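Side-chain contacts in UDP-L-Rhamnose Synthase (Acanthamoeba polyphaga mimivirus, PDB 7JID), which probably makes UDP-L-rhamnose as an NADP(H)-dependent oxidoreductase, and holds NADP and a UDP-sugar together in a Rossmann-type fold: residues 85-88 against 89-93; 208-211 against 212-216. All coordinates share one frame; numbering follows the deposited sequence.

Contact 1: 85-88 against 89-93; sequences DNLY and GPLCL. With NAP (NADP nicotinamide-adenine-dinucleotide phosphate), chain D.
One turn of helix 79-99, lying over the NADP site, brings Y88 and C92 together as a sulfur-aromatic pair. C92 SG sits over one face of the Y88 ring, 3.1 Å above its plane and displaced toward the rim, so that it comes closest to CE2, with SG 3.2 Å from Y88 CE2. The tyrosine torsion sets this up: with CG anti to the backbone N (chi1 -173°), the ring lies alongside the following turn, while the phenol OH goes on to a hydrogen bond with E40. In the backbone of the same turn, C92 N donates to Y88 O at 2.9 Å, and L91 N reaches L87 O at 3.0 Å, two ordinary alpha-helical bonds. The helix is kinked at P90, whose N has no hydrogen to give to the preceding turn. P90 CD lies 3.4 Å from D85 O and 3.3 Å from L87 O, N86 O is taken by the T146 hydroxyl, and a wider pi-type turn spans 85-88. One turn before C92's partner Y88, in this Rossmann-type domain, D85 holds the cofactor's adenine: its OD1 accepts a hydrogen bond of 2.9 Å from N6A of NADP, with an N-H...O angle of 150°, and D85 CG lies close to N7A of that base. The other carboxylate oxygen, OD2, forms a salt bridge with R61, which also bonds the cofactor, so one side chain holds both the adenine and a second cofactor ligand. L87 and L91 are one turn apart and touch loosely through their CD2 methyls; both also pack on L149 of the second subunit. From that subunit F145 meets the Y88 ring, with the two ring planes at about 45°.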
loop_
_atom_site.group_PDB
_atom_site.type_symbol
_atom_site.label_atom_id
_atom_site.label_comp_id
_atom_site.label_asym_id
_atom_site.label_seq_id
_atom_site.Cartn_x
_atom_site.Cartn_y
_atom_site.Cartn_z
ATOM N N ASP A 85 -1.612 -7.426 -5.108
ATOM C CA ASP A 85 -1.986 -8.755 -4.600
ATOM C C ASP A 85 -1.806 -8.819 -3.095
ATOM O O ASP A 85 -2.484 -9.639 -2.473
ATOM C CB ASP A 85 -1.227 -9.849 -5.357
ATOM C CG ASP A 85 -1.546 -9.914 -6.845
ATOM O OD1 ASP A 85 -2.651 -9.481 -7.259
ATOM O OD2 ASP A 85 -0.671 -10.432 -7.609
ATOM N N ASN A 86 -0.821 -8.090 -2.545
ATOM C CA ASN A 86 -0.382 -8.273 -1.149
ATOM C C ASN A 86 -0.971 -7.179 -0.249
ATOM O O ASN A 86 -0.798 -7.333 0.974
ATOM C CB ASN A 86 1.146 -8.263 -1.038
ATOM C CG ASN A 86 1.746 -9.473 -1.699
ATOM O OD1 ASN A 86 1.170 -10.554 -1.644
ATOM N ND2 ASN A 86 2.988 -9.332 -2.192
ATOM N N LEU A 87 -1.609 -6.142 -0.821
ATOM C CA LEU A 87 -2.276 -5.109 0.002
ATOM C C LEU A 87 -3.642 -4.789 -0.590
ATOM O O LEU A 87 -4.666 -4.897 0.144
ATOM C CB LEU A 87 -1.373 -3.878 0.086
ATOM C CG LEU A 87 -1.823 -2.795 1.060
ATOM C CD1 LEU A 87 -0.607 -2.035 1.552
ATOM C CD2 LEU A 87 -2.828 -1.858 0.405
ATOM N N TYR A 88 -3.693 -4.240 -1.807
ATOM C CA TYR A 88 -4.973 -3.740 -2.346
ATOM C C TYR A 88 -6.060 -4.816 -2.363
ATOM O O TYR A 88 -7.205 -4.528 -1.862
ATOM C CB TYR A 88 -4.793 -3.069 -3.707
ATOM C CG TYR A 88 -6.058 -2.406 -4.200
ATOM C CD1 TYR A 88 -6.542 -1.257 -3.584
ATOM C CD2 TYR A 88 -6.836 -2.991 -5.168
ATOM C CE1 TYR A 88 -7.726 -0.662 -3.986
ATOM C CE2 TYR A 88 -8.028 -2.400 -5.588
ATOM C CZ TYR A 88 -8.493 -1.248 -4.970
ATOM O OH TYR A 88 -9.697 -0.713 -5.329
ATOM N N GLY A 89 -5.831 -5.981 -2.977
ATOM C CA GLY A 89 -6.824 -7.069 -3.049
ATOM C C GLY A 89 -7.349 -7.408 -1.655
ATOM O O GLY A 89 -8.568 -7.426 -1.430
ATOM N N PRO A 90 -6.470 -7.711 -0.677
ATOM C CA PRO A 90 -6.935 -8.002 0.681
ATOM C C PRO A 90 -7.785 -6.866 1.285
ATOM O O PRO A 90 -8.749 -7.170 1.951
ATOM C CB PRO A 90 -5.594 -8.202 1.436
ATOM C CG PRO A 90 -4.698 -8.813 0.376
ATOM C CD PRO A 90 -5.017 -7.982 -0.863
ATOM N N LEU A 91 -7.442 -5.605 1.057
ATOM C CA LEU A 91 -8.211 -4.480 1.608
ATOM C C LEU A 91 -9.601 -4.463 0.943
ATOM O O LEU A 91 -10.582 -4.136 1.661
ATOM C CB LEU A 91 -7.461 -3.173 1.423
ATOM C CG LEU A 91 -6.695 -2.675 2.644
ATOM C CD1 LEU A 91 -7.642 -2.190 3.729
ATOM C CD2 LEU A 91 -5.776 -3.746 3.182
ATOM N N CYS A 92 -9.693 -4.734 -0.360
ATOM C CA CYS A 92 -10.989 -4.775 -1.096
ATOM C C CYS A 92 -11.897 -5.824 -0.438
ATOM O O CYS A 92 -13.100 -5.525 -0.102
ATOM C CB CYS A 92 -10.779 -5.123 -2.557
ATOM S SG CYS A 92 -10.094 -3.739 -3.507
ATOM N N LEU A 93 -11.341 -7.003 -0.162
ATOM C CA LEU A 93 -12.080 -8.073 0.544
ATOM C C LEU A 93 -12.514 -7.602 1.924
ATOM O O LEU A 93 -13.717 -7.825 2.289
ATOM C CB LEU A 93 -11.214 -9.323 0.610
ATOM C CG LEU A 93 -10.793 -9.963 -0.708
ATOM C CD1 LEU A 93 -10.045 -11.230 -0.393
ATOM C CD2 LEU A 93 -11.992 -10.307 -1.586
HETATM P PA NAP D . 0.267 -19.550 -3.961
HETATM O O1A NAP D . 0.316 -21.041 -4.202
HETATM O O2A NAP D . 1.013 -18.643 -4.889
HETATM O O5B NAP D . -1.285 -19.239 -3.952
HETATM C C5B NAP D . -1.755 -17.897 -4.084
HETATM C C4B NAP D . -3.075 -17.775 -4.830
HETATM O O4B NAP D . -3.574 -16.445 -4.784
HETATM C C3B NAP D . -2.855 -18.158 -6.287
HETATM O O3B NAP D . -3.909 -19.116 -6.544
HETATM C C2B NAP D . -3.073 -16.837 -7.012
HETATM O O2B NAP D . -3.782 -17.081 -8.189
HETATM C C1B NAP D . -3.982 -16.043 -6.076
HETATM N N9A NAP D . -4.009 -14.598 -6.196
HETATM C C8A NAP D . -2.986 -13.763 -6.080
HETATM N N7A NAP D . -3.394 -12.498 -6.203
HETATM C C5A NAP D . -4.715 -12.530 -6.417
HETATM C C6A NAP D . -5.695 -11.544 -6.658
HETATM N N6A NAP D . -5.336 -10.281 -6.686
HETATM N N1A NAP D . -6.983 -11.988 -6.865
HETATM C C2A NAP D . -7.273 -13.295 -6.804
HETATM N N3A NAP D . -6.409 -14.301 -6.597
HETATM C C4A NAP D . -5.121 -13.919 -6.386
HETATM O O3 NAP D . 0.731 -19.073 -2.494
HETATM P PN NAP D . 0.365 -19.769 -1.072
HETATM O O1N NAP D . 1.761 -20.052 -0.542
HETATM O O2N NAP D . -0.761 -20.715 -1.079
HETATM O O5D NAP D . -0.045 -18.477 -0.253
HETATM C C5D NAP D . -1.323 -17.913 0.007
HETATM C C4D NAP D . -1.104 -16.434 0.445
HETATM O O4D NAP D . -1.627 -16.291 1.728
HETATM C C3D NAP D . 0.382 -16.167 0.553
HETATM O O3D NAP D . 0.693 -14.734 0.730
HETATM C C2D NAP D . 0.555 -17.129 1.752
HETATM O O2D NAP D . 1.749 -17.053 2.544
HETATM C C1D NAP D . -0.636 -16.815 2.618
HETATM P P2B NAP D . -3.192 -16.668 -9.604
HETATM O O1X NAP D . -2.180 -17.650 -10.008
HETATM O O2X NAP D . -4.497 -16.871 -10.397
HETATM O O3X NAP D . -2.660 -15.231 -9.655
#

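Contact 2: 208-211 against 212-216; sequences NKTT and GTFNF
T210 CG2 rests against the F214 ring at its far end, 3.7 Å from both CE2 and CZ of F214, where the loop after helix 195-207 enters strand 212-215, an outermost strand of the parallel Rossmann-type sheet. The two side chains cross at about a right angle. With OG1 of T210 beside the backbone N (chi1 -53°), CG2 falls anti to that N and meets the ring, while OG1 makes a weak hydrogen bond back to M205 O on the helix. The second touch is made by backbone: T211 O comes to the edge of the same ring, near its plane, 3.5 Å from F214 CE2. A carbonyl oxygen here faces the slightly positive rim of the phenyl group. A chi1 of -70° sets CG beside the backbone N of F214 and carries the ring back to the loop residues. G212 joins the two threonines to the strand at a positive phi (108°), where a CB would collide with T211 O. F214 also touches M205 of the helix and L158 and L160 of the adjoining strand 157-162, and K266 makes a cation-pi contact with its ring. Further out, the loop leaves the helix through a Schellman motif, with K209 the first residue to depart from helical angles. Both threonines are tied to neighbouring parts of the fold: T210 O accepts a hydrogen bond from H103 NE2, and T211 OG1 is hydrogen-bonded to D154 O.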
loop_
_atom_site.group_PDB
_atom_site.type_symbol
_atom_site.label_atom_id
_atom_site.label_comp_id
_atom_site.label_asym_id
_atom_site.label_seq_id
_atom_site.Cartn_x
_atom_site.Cartn_y
_atom_site.Cartn_z
ATOM N N ASN A 208 -16.180 -20.175 13.981
ATOM C CA ASN A 208 -16.620 -19.500 15.223
ATOM C C ASN A 208 -16.832 -17.996 15.028
ATOM O O ASN A 208 -17.187 -17.359 15.995
ATOM C CB ASN A 208 -15.666 -19.751 16.389
ATOM C CG ASN A 208 -15.695 -21.178 16.885
ATOM O OD1 ASN A 208 -16.623 -21.933 16.573
ATOM N ND2 ASN A 208 -14.644 -21.592 17.590
ATOM N N LYS A 209 -16.438 -17.449 13.879
ATOM C CA LYS A 209 -16.472 -15.998 13.551
ATOM C C LYS A 209 -15.525 -15.262 14.501
ATOM O O LYS A 209 -15.751 -14.101 14.781
ATOM C CB LYS A 209 -17.913 -15.460 13.525
ATOM C CG LYS A 209 -18.732 -16.069 12.408
ATOM C CD LYS A 209 -20.236 -15.789 12.482
ATOM C CE LYS A 209 -20.601 -14.333 12.395
ATOM N NZ LYS A 209 -22.025 -14.196 11.993
ATOM N N THR A 210 -14.449 -15.933 14.968
ATOM C CA THR A 210 -13.399 -15.254 15.758
ATOM C C THR A 210 -12.806 -14.168 14.845
ATOM O O THR A 210 -12.454 -14.525 13.705
ATOM C CB THR A 210 -12.333 -16.238 16.248
ATOM O OG1 THR A 210 -12.964 -17.313 16.944
ATOM C CG2 THR A 210 -11.278 -15.560 17.087
ATOM N N THR A 211 -12.531 -12.983 15.369
ATOM C CA THR A 211 -11.966 -11.871 14.562
ATOM C C THR A 211 -10.737 -11.331 15.273
ATOM O O THR A 211 -10.473 -11.746 16.404
ATOM C CB THR A 211 -12.967 -10.751 14.225
ATOM O OG1 THR A 211 -13.409 -10.119 15.428
ATOM C CG2 THR A 211 -14.098 -11.290 13.386
ATOM N N GLY A 212 -10.007 -10.450 14.595
ATOM C CA GLY A 212 -8.833 -9.815 15.183
ATOM C C GLY A 212 -7.545 -10.352 14.572
ATOM O O GLY A 212 -7.601 -11.251 13.742
ATOM N N THR A 213 -6.433 -9.906 15.098
ATOM C CA THR A 213 -5.100 -10.386 14.668
ATOM C C THR A 213 -4.683 -11.533 15.598
ATOM O O THR A 213 -4.821 -11.411 16.818
ATOM C CB THR A 213 -4.084 -9.254 14.643
ATOM O OG1 THR A 213 -4.507 -8.352 13.617
ATOM C CG2 THR A 213 -2.682 -9.715 14.335
ATOM N N PHE A 214 -4.115 -12.592 15.035
ATOM C CA PHE A 214 -3.480 -13.695 15.804
ATOM C C PHE A 214 -2.157 -14.034 15.152
ATOM O O PHE A 214 -2.129 -14.429 13.964
ATOM C CB PHE A 214 -4.346 -14.938 15.862
ATOM C CG PHE A 214 -5.583 -14.804 16.718
ATOM C CD1 PHE A 214 -5.640 -15.422 17.964
ATOM C CD2 PHE A 214 -6.714 -14.179 16.224
ATOM C CE1 PHE A 214 -6.807 -15.339 18.722
ATOM C CE2 PHE A 214 -7.861 -14.059 17.006
ATOM C CZ PHE A 214 -7.913 -14.687 18.236
ATOM N N ASN A 215 -1.108 -14.064 15.948
ATOM C CA ASN A 215 0.133 -14.791 15.597
ATOM C C ASN A 215 -0.253 -16.263 15.459
ATOM O O ASN A 215 -0.924 -16.808 16.331
ATOM C CB ASN A 215 1.207 -14.522 16.653
ATOM C CG ASN A 215 1.752 -13.125 16.596
ATOM O OD1 ASN A 215 1.723 -12.456 15.562
ATOM N ND2 ASN A 215 2.213 -12.626 17.748
ATOM N N PHE A 216 0.125 -16.876 14.355
ATOM C CA PHE A 216 -0.447 -18.154 13.910
ATOM C C PHE A 216 0.703 -19.068 13.497
ATOM O O PHE A 216 0.676 -19.680 12.434
ATOM C CB PHE A 216 -1.493 -17.926 12.835
ATOM C CG PHE A 216 -2.518 -19.013 12.872
ATOM C CD1 PHE A 216 -3.458 -19.052 13.884
ATOM C CD2 PHE A 216 -2.601 -19.913 11.834
ATOM C CE1 PHE A 216 -4.431 -20.052 13.867
ATOM C CE2 PHE A 216 -3.546 -20.924 11.842
ATOM C CZ PHE A 216 -4.481 -20.954 12.848
#

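Both contacts are local and belong to the same Rossmann-type fold, but they share no element: contact 1 lies within helix 79-99, contact 2 where a loop runs into strand 212-215. Their centres are 18 Å apart and their nearest atoms about 11 Å, without touching. Contact 1 is wholly buried, touching cofactor and dimer partner, and its chemistry mixes helical hydrogen bonds, a sulfur over a ring and a carboxylate on adenine. Contact 2 is partly buried, with no bound group and no other subunit against it; a methyl and a carbonyl meet a phenyl ring there, and no hydrogen bond joins its two segments.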